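Local structure of Obg-like ATPase 1 (1NI3) at residues K168-G173 with E184-I189; E270-N275 with I282-K287; A329-G334 with D339-F344. The protein hydrolyses ATP and, less efficiently, GTP with magnesium as cofactor, and restrains the G2/M transition of the cell cycle. One frame throughout, in Å; residues are numbered along the deposited sequence.

In the fold
The three contacts follow one another along the chain, each closing before the next opens, and each joins parts close in sequence. Contact 1 joins the loop after helix 140-168 to helix 179-199, and contact 2 lies between the short helices 267-273 and 278-287; both fall within the OBG-type G region, yet their centres are 59 Å apart, on opposite sides of the chain's centre. Contact 3, between helix 329-336 and helix 338-342 with the residues just after it, belongs to the TGS region, about 40 Å from contact 1 and 43 Å from contact 2, centre to centre. None touches another, so they are local closures in separate outlying parts of this monomeric ATPase.

Contact 1. Residues K168-G173 with E184-I189; sequences KITSRG and EEQAII
A single side-chain hydrogen bond between T170 and Q186 makes this a small surface contact, tying the loop that follows helix 140-168 to the returning helix 179-199 of a long helical hairpin. The amide nitrogen NE2 of Q186 donates to OG1 of T170 at 3.1 Å, with an N-H...O angle of 152°. The hydroxyl lies close to the amide plane of Q186. Q186 reaches that far because CG stands anti to the backbone N (chi1 -174°) and the chain beyond it is extended; the CA atoms of the two residues are 9.3 Å apart, a gap that a long glutamine can bridge. T170 meets it with a short, branched side chain that directs its hydroxyl at the helix, next to I169, the centre of an inverse gamma turn just after helix 140-168. Both polar atoms also have weak bonds to the end of that helix, Q186 NE2 to the carbonyl of L166 and T170 OG1 to that of R167. Q186 also packs on L163 and R167; three residues on, I189 packs on V159 and L163, while E185, I188 and I189 touch I215 of helix 210-217.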
ATOM      1  N   LYS A 168      10.745  34.404   0.826  1.00101.71           N
ATOM      2  CA  LYS A 168      11.195  35.357  -0.187  1.00103.17           C
ATOM      3  C   LYS A 168       9.999  36.199  -0.637  1.00105.02           C
ATOM      4  O   LYS A 168       9.817  37.336  -0.182  1.00105.43           O
ATOM      5  CB  LYS A 168      11.783  34.618  -1.393  1.00101.63           C
ATOM      6  CG  LYS A 168      13.090  33.888  -1.125  1.00100.16           C
ATOM      7  CD  LYS A 168      13.585  33.188  -2.374  1.00 99.19           C
ATOM      8  CE  LYS A 168      14.992  32.661  -2.186  1.00 98.33           C
ATOM      9  NZ  LYS A 168      15.922  33.764  -1.830  1.00 97.25           N
ATOM     10  N   ILE A 169       9.185  35.633  -1.526  1.00105.72           N
ATOM     11  CA  ILE A 169       8.010  36.317  -2.050  1.00106.05           C
ATOM     12  C   ILE A 169       6.983  36.585  -0.955  1.00106.11           C
ATOM     13  O   ILE A 169       5.901  36.006  -0.969  1.00105.78           O
ATOM     14  CB  ILE A 169       7.311  35.476  -3.153  1.00107.35           C
ATOM     15  CG1 ILE A 169       8.351  34.785  -4.048  1.00106.63           C
ATOM     16  CG2 ILE A 169       6.384  36.370  -3.980  1.00108.66           C
ATOM     17  CD1 ILE A 169       8.913  33.495  -3.461  1.00102.61           C
ATOM     18  N   THR A 170       7.323  37.447  -0.001  1.00107.79           N
ATOM     19  CA  THR A 170       6.401  37.792   1.087  1.00110.26           C
ATOM     20  C   THR A 170       6.644  39.239   1.524  1.00113.07           C
ATOM     21  O   THR A 170       6.115  39.697   2.544  1.00112.92           O
ATOM     22  CB  THR A 170       6.568  36.862   2.315  1.00108.73           C
ATOM     23  OG1 THR A 170       6.557  35.498   1.882  1.00107.66           O
ATOM     24  CG2 THR A 170       5.418  37.063   3.299  1.00106.60           C
ATOM     25  N   SER A 171       7.453  39.952   0.741  1.00115.98           N
ATOM     26  CA  SER A 171       7.765  41.352   1.013  1.00117.98           C
ATOM     27  C   SER A 171       6.508  42.206   0.817  1.00120.17           C
ATOM     28  O   SER A 171       5.779  42.048  -0.166  1.00119.94           O
ATOM     29  CB  SER A 171       8.892  41.824   0.083  1.00116.83           C
ATOM     30  OG  SER A 171       8.687  41.375  -1.246  1.00115.58           O
ATOM     31  N   ARG A 172       6.257  43.111   1.763  1.00122.21           N
ATOM     32  CA  ARG A 172       5.079  43.977   1.718  1.00123.66           C
ATOM     33  C   ARG A 172       5.121  45.012   0.591  1.00124.62           C
ATOM     34  O   ARG A 172       5.903  44.882  -0.350  1.00125.60           O
ATOM     35  CB  ARG A 172       4.895  44.678   3.068  1.00123.86           C
ATOM     36  CG  ARG A 172       5.022  43.740   4.266  1.00123.90           C
ATOM     37  CD  ARG A 172       4.437  44.340   5.535  1.00123.20           C
ATOM     38  NE  ARG A 172       2.995  44.545   5.413  1.00123.64           N
ATOM     39  CZ  ARG A 172       2.188  44.828   6.432  1.00123.54           C
ATOM     40  NH1 ARG A 172       2.678  44.937   7.660  1.00123.72           N
ATOM     41  NH2 ARG A 172       0.889  45.003   6.223  1.00123.03           N
ATOM     42  N   GLY A 173       4.280  46.040   0.699  1.00124.49           N
ATOM     43  CA  GLY A 173       4.218  47.071  -0.324  1.00123.55           C
ATOM     44  C   GLY A 173       3.303  46.598  -1.438  1.00123.66           C
ATOM     45  O   GLY A 173       3.648  45.666  -2.166  1.00123.95           O
ATOM     46  N   GLU A 184      -1.003  32.518   3.996  1.00 91.33           N
ATOM     47  CA  GLU A 184      -1.755  31.499   4.724  1.00 88.32           C
ATOM     48  C   GLU A 184      -1.029  30.167   4.542  1.00 85.10           C
ATOM     49  O   GLU A 184      -0.963  29.354   5.461  1.00 84.02           O
ATOM     50  CB  GLU A 184      -3.184  31.396   4.168  1.00 90.57           C
ATOM     51  CG  GLU A 184      -4.066  30.329   4.837  1.00 92.95           C
ATOM     52  CD  GLU A 184      -4.664  29.326   3.847  1.00 93.15           C
ATOM     53  OE1 GLU A 184      -5.504  28.493   4.261  1.00 91.32           O
ATOM     54  OE2 GLU A 184      -4.284  29.363   2.657  1.00 92.90           O
ATOM     55  N   GLU A 185      -0.477  29.963   3.349  1.00 80.71           N
ATOM     56  CA  GLU A 185       0.246  28.739   3.021  1.00 77.11           C
ATOM     57  C   GLU A 185       1.512  28.633   3.861  1.00 75.55           C
ATOM     58  O   GLU A 185       1.871  27.558   4.348  1.00 74.07           O
ATOM     59  CB  GLU A 185       0.630  28.737   1.540  1.00 77.24           C
ATOM     60  CG  GLU A 185       0.962  27.352   1.000  1.00 80.26           C
ATOM     61  CD  GLU A 185       1.608  27.380  -0.372  1.00 80.26           C
ATOM     62  OE1 GLU A 185       1.168  28.186  -1.218  1.00 79.58           O
ATOM     63  OE2 GLU A 185       2.543  26.583  -0.613  1.00 80.22           O
ATOM     64  N   GLN A 186       2.192  29.763   4.015  1.00 74.64           N
ATOM     65  CA  GLN A 186       3.423  29.821   4.787  1.00 72.04           C
ATOM     66  C   GLN A 186       3.128  29.539   6.256  1.00 69.31           C
ATOM     67  O   GLN A 186       3.915  28.891   6.940  1.00 71.29           O
ATOM     68  CB  GLN A 186       4.073  31.203   4.623  1.00 72.51           C
ATOM     69  CG  GLN A 186       5.443  31.338   5.275  1.00 73.73           C
ATOM     70  CD  GLN A 186       6.314  32.394   4.605  1.00 73.92           C
ATOM     71  OE1 GLN A 186       7.417  32.684   5.064  1.00 74.93           O
ATOM     72  NE2 GLN A 186       5.828  32.956   3.503  1.00 72.87           N
ATOM     73  N   ALA A 187       1.987  30.016   6.738  1.00 64.57           N
ATOM     74  CA  ALA A 187       1.621  29.790   8.128  1.00 62.00           C
ATOM     75  C   ALA A 187       1.405  28.290   8.358  1.00 62.27           C
ATOM     76  O   ALA A 187       1.724  27.762   9.430  1.00 61.69           O
ATOM     77  CB  ALA A 187       0.359  30.552   8.468  1.00 62.26           C
ATOM     78  N   ILE A 188       0.869  27.616   7.341  1.00 58.97           N
ATOM     79  CA  ILE A 188       0.597  26.188   7.398  1.00 54.80           C
ATOM     80  C   ILE A 188       1.895  25.400   7.270  1.00 54.03           C
ATOM     81  O   ILE A 188       2.161  24.501   8.070  1.00 50.16           O
ATOM     82  CB  ILE A 188      -0.364  25.788   6.275  1.00 53.86           C
ATOM     83  CG1 ILE A 188      -1.689  26.516   6.483  1.00 54.47           C
ATOM     84  CG2 ILE A 188      -0.546  24.272   6.243  1.00 51.41           C
ATOM     85  CD1 ILE A 188      -2.707  26.297   5.396  1.00 57.80           C
ATOM     86  N   ILE A 189       2.703  25.730   6.266  1.00 53.77           N
ATOM     87  CA  ILE A 189       3.965  25.036   6.105  1.00 55.47           C
ATOM     88  C   ILE A 189       4.707  25.137   7.429  1.00 57.58           C
ATOM     89  O   ILE A 189       5.429  24.222   7.827  1.00 57.85           O
ATOM     90  CB  ILE A 189       4.828  25.665   4.990  1.00 54.79           C
ATOM     91  CG1 ILE A 189       4.536  24.982   3.657  1.00 52.53           C
ATOM     92  CG2 ILE A 189       6.315  25.534   5.341  1.00 52.77           C
ATOM     93  CD1 ILE A 189       3.124  25.094   3.213  1.00 54.82           C
TER

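Contact 2. Residues E270-N275 with I282-K287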
ATOM      1  N   GLU A 270       7.479 -18.193   4.640  1.00 36.21           N
ATOM      2  CA  GLU A 270       6.777 -17.830   3.421  1.00 39.06           C
ATOM      3  C   GLU A 270       7.539 -18.462   2.271  1.00 41.74           C
ATOM      4  O   GLU A 270       6.965 -19.178   1.449  1.00 43.43           O
ATOM      5  CB  GLU A 270       6.714 -16.311   3.256  1.00 38.27           C
ATOM      6  CG  GLU A 270       5.803 -15.576   4.239  1.00 39.32           C
ATOM      7  CD  GLU A 270       4.355 -16.038   4.178  1.00 40.31           C
ATOM      8  OE1 GLU A 270       3.821 -16.233   3.061  1.00 40.12           O
ATOM      9  OE2 GLU A 270       3.745 -16.182   5.258  1.00 39.36           O
ATOM     10  N   GLU A 271       8.845 -18.208   2.240  1.00 42.74           N
ATOM     11  CA  GLU A 271       9.695 -18.758   1.199  1.00 42.45           C
ATOM     12  C   GLU A 271       9.461 -20.250   1.021  1.00 38.51           C
ATOM     13  O   GLU A 271       9.116 -20.712  -0.067  1.00 34.67           O
ATOM     14  CB  GLU A 271      11.174 -18.494   1.518  1.00 47.23           C
ATOM     15  CG  GLU A 271      12.149 -19.158   0.553  1.00 54.15           C
ATOM     16  CD  GLU A 271      11.934 -18.735  -0.884  1.00 61.96           C
ATOM     17  OE1 GLU A 271      12.122 -17.534  -1.183  1.00 67.05           O
ATOM     18  OE2 GLU A 271      11.561 -19.597  -1.716  1.00 67.38           O
ATOM     19  N   ARG A 272       9.629 -21.003   2.102  1.00 36.58           N
ATOM     20  CA  ARG A 272       9.455 -22.457   2.031  1.00 38.91           C
ATOM     21  C   ARG A 272       8.092 -22.870   1.496  1.00 39.29           C
ATOM     22  O   ARG A 272       7.971 -23.889   0.825  1.00 41.43           O
ATOM     23  CB  ARG A 272       9.687 -23.142   3.399  1.00 34.32           C
ATOM     24  CG  ARG A 272       9.829 -24.658   3.256  1.00 32.59           C
ATOM     25  CD  ARG A 272      10.286 -25.390   4.530  1.00 33.88           C
ATOM     26  NE  ARG A 272       9.172 -25.934   5.301  1.00 31.61           N
ATOM     27  CZ  ARG A 272       8.421 -25.215   6.117  1.00 32.60           C
ATOM     28  NH1 ARG A 272       8.683 -23.931   6.261  1.00 34.48           N
ATOM     29  NH2 ARG A 272       7.407 -25.769   6.770  1.00 29.83           N
ATOM     30  N   LEU A 273       7.068 -22.072   1.771  1.00 40.71           N
ATOM     31  CA  LEU A 273       5.730 -22.412   1.312  1.00 39.56           C
ATOM     32  C   LEU A 273       5.581 -22.364  -0.208  1.00 38.18           C
ATOM     33  O   LEU A 273       4.781 -23.099  -0.790  1.00 36.33           O
ATOM     34  CB  LEU A 273       4.699 -21.506   1.994  1.00 38.12           C
ATOM     35  CG  LEU A 273       3.426 -22.168   2.544  1.00 37.06           C
ATOM     36  CD1 LEU A 273       3.740 -23.452   3.317  1.00 38.49           C
ATOM     37  CD2 LEU A 273       2.741 -21.165   3.449  1.00 36.85           C
ATOM     38  N   THR A 274       6.368 -21.518  -0.854  1.00 37.19           N
ATOM     39  CA  THR A 274       6.295 -21.400  -2.303  1.00 38.84           C
ATOM     40  C   THR A 274       6.706 -22.704  -2.963  1.00 40.56           C
ATOM     41  O   THR A 274       6.523 -22.874  -4.160  1.00 41.42           O
ATOM     42  CB  THR A 274       7.213 -20.268  -2.844  1.00 39.77           C
ATOM     43  OG1 THR A 274       8.588 -20.591  -2.584  1.00 42.36           O
ATOM     44  CG2 THR A 274       6.885 -18.944  -2.157  1.00 38.86           C
ATOM     45  N   ASN A 275       7.264 -23.633  -2.193  1.00 43.14           N
ATOM     46  CA  ASN A 275       7.692 -24.910  -2.778  1.00 48.33           C
ATOM     47  C   ASN A 275       6.533 -25.871  -2.826  1.00 50.98           C
ATOM     48  O   ASN A 275       6.656 -27.004  -3.284  1.00 52.10           O
ATOM     49  CB  ASN A 275       8.817 -25.537  -1.960  1.00 48.99           C
ATOM     50  CG  ASN A 275      10.016 -24.641  -1.860  1.00 48.19           C
ATOM     51  OD1 ASN A 275      10.585 -24.249  -2.872  1.00 49.12           O
ATOM     52  ND2 ASN A 275      10.412 -24.310  -0.639  1.00 50.98           N
ATOM     53  N   ILE A 282      -1.777 -25.791   1.654  1.00 58.45           N
ATOM     54  CA  ILE A 282      -2.847 -25.799   2.645  1.00 56.89           C
ATOM     55  C   ILE A 282      -2.671 -26.956   3.621  1.00 54.71           C
ATOM     56  O   ILE A 282      -2.697 -26.755   4.834  1.00 51.54           O
ATOM     57  CB  ILE A 282      -4.241 -25.929   1.999  1.00 59.03           C
ATOM     58  CG1 ILE A 282      -4.432 -24.845   0.941  1.00 59.51           C
ATOM     59  CG2 ILE A 282      -5.319 -25.789   3.066  1.00 57.76           C
ATOM     60  CD1 ILE A 282      -5.767 -24.920   0.235  1.00 61.91           C
ATOM     61  N   GLU A 283      -2.489 -28.163   3.092  1.00 52.95           N
ATOM     62  CA  GLU A 283      -2.309 -29.349   3.930  1.00 55.60           C
ATOM     63  C   GLU A 283      -1.194 -29.128   4.956  1.00 52.41           C
ATOM     64  O   GLU A 283      -1.358 -29.418   6.148  1.00 48.14           O
ATOM     65  CB  GLU A 283      -1.965 -30.565   3.063  1.00 60.26           C
ATOM     66  CG  GLU A 283      -1.700 -31.847   3.852  1.00 66.73           C
ATOM     67  CD  GLU A 283      -0.835 -32.840   3.090  1.00 73.57           C
ATOM     68  OE1 GLU A 283      -0.579 -33.945   3.621  1.00 76.98           O
ATOM     69  OE2 GLU A 283      -0.392 -32.514   1.966  1.00 75.82           O
ATOM     70  N   GLU A 284      -0.062 -28.618   4.467  1.00 51.24           N
ATOM     71  CA  GLU A 284       1.129 -28.332   5.270  1.00 48.62           C
ATOM     72  C   GLU A 284       0.802 -27.263   6.309  1.00 45.78           C
ATOM     73  O   GLU A 284       1.197 -27.356   7.475  1.00 40.68           O
ATOM     74  CB  GLU A 284       2.257 -27.840   4.345  1.00 49.91           C
ATOM     75  CG  GLU A 284       3.530 -27.332   5.039  1.00 50.67           C
ATOM     76  CD  GLU A 284       4.327 -28.426   5.717  1.00 51.73           C
ATOM     77  OE1 GLU A 284       3.946 -29.607   5.580  1.00 54.72           O
ATOM     78  OE2 GLU A 284       5.339 -28.103   6.386  1.00 52.73           O
ATOM     79  N   CYS A 285       0.074 -26.246   5.866  1.00 45.11           N
ATOM     80  CA  CYS A 285      -0.322 -25.158   6.735  1.00 46.58           C
ATOM     81  C   CYS A 285      -1.255 -25.675   7.825  1.00 49.42           C
ATOM     82  O   CYS A 285      -1.213 -25.192   8.960  1.00 49.92           O
ATOM     83  CB  CYS A 285      -1.009 -24.066   5.920  1.00 46.85           C
ATOM     84  SG  CYS A 285       0.078 -22.714   5.443  1.00 46.50           S
ATOM     85  N   LYS A 286      -2.093 -26.660   7.489  1.00 51.01           N
ATOM     86  CA  LYS A 286      -3.014 -27.217   8.477  1.00 52.59           C
ATOM     87  C   LYS A 286      -2.260 -28.066   9.491  1.00 51.72           C
ATOM     88  O   LYS A 286      -2.437 -27.894  10.688  1.00 51.83           O
ATOM     89  CB  LYS A 286      -4.115 -28.052   7.807  1.00 57.75           C
ATOM     90  CG  LYS A 286      -5.341 -28.267   8.717  1.00 63.43           C
ATOM     91  CD  LYS A 286      -6.571 -28.791   7.959  1.00 69.27           C
ATOM     92  CE  LYS A 286      -7.093 -27.792   6.921  1.00 73.00           C
ATOM     93  NZ  LYS A 286      -8.222 -28.335   6.101  1.00 75.48           N
ATOM     94  N   LYS A 287      -1.413 -28.967   9.006  1.00 52.79           N
ATOM     95  CA  LYS A 287      -0.634 -29.830   9.881  1.00 54.94           C
ATOM     96  C   LYS A 287       0.182 -29.015  10.874  1.00 55.30           C
ATOM     97  O   LYS A 287       0.309 -29.397  12.031  1.00 58.76           O
ATOM     98  CB  LYS A 287       0.289 -30.736   9.056  1.00 59.30           C
ATOM     99  CG  LYS A 287      -0.466 -31.785   8.217  1.00 69.10           C
ATOM    100  CD  LYS A 287       0.469 -32.756   7.456  1.00 72.24           C
ATOM    101  CE  LYS A 287       1.250 -32.058   6.335  1.00 73.92           C
ATOM    102  NZ  LYS A 287       2.121 -32.981   5.544  1.00 71.20           N
TER
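R272 and E284 meet with their side chains at about a right angle, the guanidinium and carboxylate planes turned 75° apart. NH2 of R272 lies 3.1 Å from OE2 of E284 in a salt bridge that includes a hydrogen bond. The carboxylate oxygen sits at the guanidinium edge, tilted somewhat from its plane, and accepts through its anti lone pair, the one directed away from OE1. With an N-H...O angle of 138° the bond is noticeably bent, and the stronger partner of R272 lies elsewhere: its NH1 makes a salt bridge to OE1 of E235. E284 starts with CG anti to the backbone N and then bends at chi2 (69°), which turns the carboxylate across the end of the arginine; R272 itself bends at chi3.

Next to this polar pair lies a small apolar patch. CD2 of L273 rests 3.7 Å from SG of C285, both residues being buried, and CD1 of L273 is 4.3 Å from CG of E284, so the methylene part of the glutamate adjoins the leucine while its charged end turns to the arginine. A branched leucine and a compact cysteine suit this place, where two consecutive short helices of the OBG-type G region, 267-273 and 278-287, are joined. Beside L273, OG1 of T274 donates to the carbonyl O of E271 at 2.6 Å, three residues back along the chain. The side chain of R272 is about 11 Å from that of T35, a predicted ATP-binding residue, near that site but not part of it.

The charges form a network: K287 has a weak salt bridge to E283 and a long one to E284. With an acidic partner on each of two guanidinium nitrogens, R272 would be held in orientation, and its positive charge would tend to stabilise both carboxylates.

Contact 3. Residues A329-G334 with D339-F344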
ATOM      1  N   ALA A 329     -18.501   6.461 -11.271  1.00 56.79           N
ATOM      2  CA  ALA A 329     -18.766   5.693 -12.482  1.00 57.18           C
ATOM      3  C   ALA A 329     -18.030   6.131 -13.749  1.00 57.08           C
ATOM      4  O   ALA A 329     -17.280   5.348 -14.324  1.00 58.87           O
ATOM      5  CB  ALA A 329     -20.262   5.659 -12.731  1.00 57.93           C
ATOM      6  N   PRO A 330     -18.224   7.383 -14.199  1.00 56.69           N
ATOM      7  CA  PRO A 330     -17.514   7.787 -15.419  1.00 57.17           C
ATOM      8  C   PRO A 330     -16.019   7.479 -15.352  1.00 58.18           C
ATOM      9  O   PRO A 330     -15.488   6.755 -16.200  1.00 56.53           O
ATOM     10  CB  PRO A 330     -17.801   9.283 -15.507  1.00 55.53           C
ATOM     11  CG  PRO A 330     -19.161   9.398 -14.880  1.00 55.56           C
ATOM     12  CD  PRO A 330     -19.032   8.495 -13.668  1.00 55.81           C
ATOM     13  N   GLN A 331     -15.345   8.019 -14.340  1.00 59.11           N
ATOM     14  CA  GLN A 331     -13.912   7.788 -14.172  1.00 58.94           C
ATOM     15  C   GLN A 331     -13.615   6.297 -14.123  1.00 55.43           C
ATOM     16  O   GLN A 331     -12.715   5.814 -14.807  1.00 55.73           O
ATOM     17  CB  GLN A 331     -13.412   8.455 -12.888  1.00 63.35           C
ATOM     18  CG  GLN A 331     -13.577   9.960 -12.867  1.00 69.41           C
ATOM     19  CD  GLN A 331     -15.031  10.377 -12.715  1.00 74.26           C
ATOM     20  OE1 GLN A 331     -15.468  11.361 -13.308  1.00 76.38           O
ATOM     21  NE2 GLN A 331     -15.780   9.643 -11.899  1.00 75.19           N
ATOM     22  N   ALA A 332     -14.373   5.576 -13.304  1.00 50.14           N
ATOM     23  CA  ALA A 332     -14.204   4.131 -13.164  1.00 49.75           C
ATOM     24  C   ALA A 332     -14.179   3.470 -14.534  1.00 49.60           C
ATOM     25  O   ALA A 332     -13.334   2.631 -14.820  1.00 50.08           O
ATOM     26  CB  ALA A 332     -15.339   3.553 -12.342  1.00 47.46           C
ATOM     27  N   ALA A 333     -15.132   3.849 -15.375  1.00 49.44           N
ATOM     28  CA  ALA A 333     -15.225   3.303 -16.715  1.00 49.70           C
ATOM     29  C   ALA A 333     -14.004   3.730 -17.521  1.00 51.42           C
ATOM     30  O   ALA A 333     -13.481   2.969 -18.338  1.00 50.29           O
ATOM     31  CB  ALA A 333     -16.492   3.796 -17.380  1.00 48.85           C
ATOM     32  N   GLY A 334     -13.552   4.959 -17.288  1.00 53.01           N
ATOM     33  CA  GLY A 334     -12.402   5.462 -18.008  1.00 54.13           C
ATOM     34  C   GLY A 334     -11.241   4.507 -17.861  1.00 56.09           C
ATOM     35  O   GLY A 334     -10.437   4.339 -18.776  1.00 56.47           O
ATOM     36  N   ASP A 339     -12.577   6.289 -23.804  1.00 85.96           N
ATOM     37  CA  ASP A 339     -13.863   6.631 -24.404  1.00 86.76           C
ATOM     38  C   ASP A 339     -15.007   6.480 -23.408  1.00 86.41           C
ATOM     39  O   ASP A 339     -15.842   7.374 -23.273  1.00 88.28           O
ATOM     40  CB  ASP A 339     -14.148   5.744 -25.619  1.00 87.76           C
ATOM     41  CG  ASP A 339     -13.086   5.862 -26.692  1.00 89.61           C
ATOM     42  OD1 ASP A 339     -12.802   6.996 -27.132  1.00 88.97           O
ATOM     43  OD2 ASP A 339     -12.539   4.817 -27.104  1.00 92.11           O
ATOM     44  N   PHE A 340     -15.044   5.340 -22.724  1.00 84.97           N
ATOM     45  CA  PHE A 340     -16.086   5.051 -21.743  1.00 83.66           C
ATOM     46  C   PHE A 340     -16.460   6.271 -20.911  1.00 82.52           C
ATOM     47  O   PHE A 340     -17.642   6.512 -20.644  1.00 80.26           O
ATOM     48  CB  PHE A 340     -15.631   3.932 -20.807  1.00 85.06           C
ATOM     49  CG  PHE A 340     -15.723   2.560 -21.407  1.00 85.53           C
ATOM     50  CD1 PHE A 340     -14.808   1.579 -21.056  1.00 86.11           C
ATOM     51  CD2 PHE A 340     -16.731   2.246 -22.317  1.00 85.30           C
ATOM     52  CE1 PHE A 340     -14.895   0.305 -21.595  1.00 86.40           C
ATOM     53  CE2 PHE A 340     -16.826   0.972 -22.862  1.00 84.80           C
ATOM     54  CZ  PHE A 340     -15.902   0.002 -22.501  1.00 85.60           C
ATOM     55  N   GLU A 341     -15.453   7.039 -20.501  1.00 80.53           N
ATOM     56  CA  GLU A 341     -15.693   8.220 -19.690  1.00 78.13           C
ATOM     57  C   GLU A 341     -16.219   9.358 -20.541  1.00 76.99           C
ATOM     58  O   GLU A 341     -17.228   9.968 -20.204  1.00 75.70           O
ATOM     59  CB  GLU A 341     -14.406   8.655 -18.984  1.00 79.80           C
ATOM     60  CG  GLU A 341     -14.654   9.623 -17.831  1.00 79.54           C
ATOM     61  CD  GLU A 341     -13.387  10.022 -17.106  1.00 79.16           C
ATOM     62  OE1 GLU A 341     -13.504  10.692 -16.055  1.00 77.88           O
ATOM     63  OE2 GLU A 341     -12.281   9.681 -17.590  1.00 77.05           O
ATOM     64  N   LYS A 342     -15.526   9.637 -21.643  1.00 76.05           N
ATOM     65  CA  LYS A 342     -15.902  10.713 -22.557  1.00 76.06           C
ATOM     66  C   LYS A 342     -17.347  10.574 -23.024  1.00 76.89           C
ATOM     67  O   LYS A 342     -18.196  11.424 -22.735  1.00 77.60           O
ATOM     68  CB  LYS A 342     -14.973  10.728 -23.778  1.00 75.67           C
ATOM     69  CG  LYS A 342     -13.537  11.136 -23.454  1.00 79.36           C
ATOM     70  CD  LYS A 342     -12.679  11.320 -24.708  1.00 78.39           C
ATOM     71  CE  LYS A 342     -11.275  11.799 -24.346  1.00 78.15           C
ATOM     72  NZ  LYS A 342     -10.464  12.155 -25.544  1.00 79.27           N
ATOM     73  N   ALA A 343     -17.616   9.492 -23.747  1.00 77.93           N
ATOM     74  CA  ALA A 343     -18.948   9.212 -24.273  1.00 78.41           C
ATOM     75  C   ALA A 343     -19.877   8.648 -23.200  1.00 77.47           C
ATOM     76  O   ALA A 343     -20.813   7.912 -23.514  1.00 77.17           O
ATOM     77  CB  ALA A 343     -18.840   8.230 -25.434  1.00 78.69           C
ATOM     78  N   PHE A 344     -19.633   8.998 -21.943  1.00 75.56           N
ATOM     79  CA  PHE A 344     -20.461   8.476 -20.871  1.00 74.66           C
ATOM     80  C   PHE A 344     -21.735   9.256 -20.630  1.00 75.60           C
ATOM     81  O   PHE A 344     -21.784  10.480 -20.783  1.00 76.09           O
ATOM     82  CB  PHE A 344     -19.677   8.407 -19.564  1.00 72.71           C
ATOM     83  CG  PHE A 344     -20.377   7.637 -18.479  1.00 68.76           C
ATOM     84  CD1 PHE A 344     -20.325   6.250 -18.455  1.00 68.95           C
ATOM     85  CD2 PHE A 344     -21.078   8.297 -17.476  1.00 67.80           C
ATOM     86  CE1 PHE A 344     -20.960   5.526 -17.442  1.00 69.40           C
ATOM     87  CE2 PHE A 344     -21.719   7.587 -16.456  1.00 67.61           C
ATOM     88  CZ  PHE A 344     -21.658   6.198 -16.439  1.00 67.61           C
TER
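Across 329-334 and 339-344, on two consecutive short helices of the TGS region, the backbones come nearest at G334 and E341, CA to CA 4.6 Å. Glycine suits this spot, because a CB at G334 would run into OE2 of E341. A343 leaves the helical conformation, and F344 then turns back over A329 and P330. Its CG lies anti to the backbone N (chi1 -169°), bringing a face of the ring against P330: CA of P330 lies over the centre of that face, 4.2 Å from the centroid, in a CH-pi contact. The rigid proline ring adds CG against CD2 of F344, and CB of A329 is 4.0 Å from CZ of F344. The small A333 lets its CB meet CB of F340 at 3.5 Å, while its carbonyl O lies at the edge of the F340 ring. The extended E341 sets CG 3.4 Å from the carbonyl O of P330 and carries OE1 on to CG of Q331 (3.3 Å), amide and carboxylate planes 85° apart. F344 and P330 also touch K375, and the F340 ring meets those of H337 and W387. The carbonyl O of A332 takes a hydrogen bond from OH of Y310 in strand 307-312.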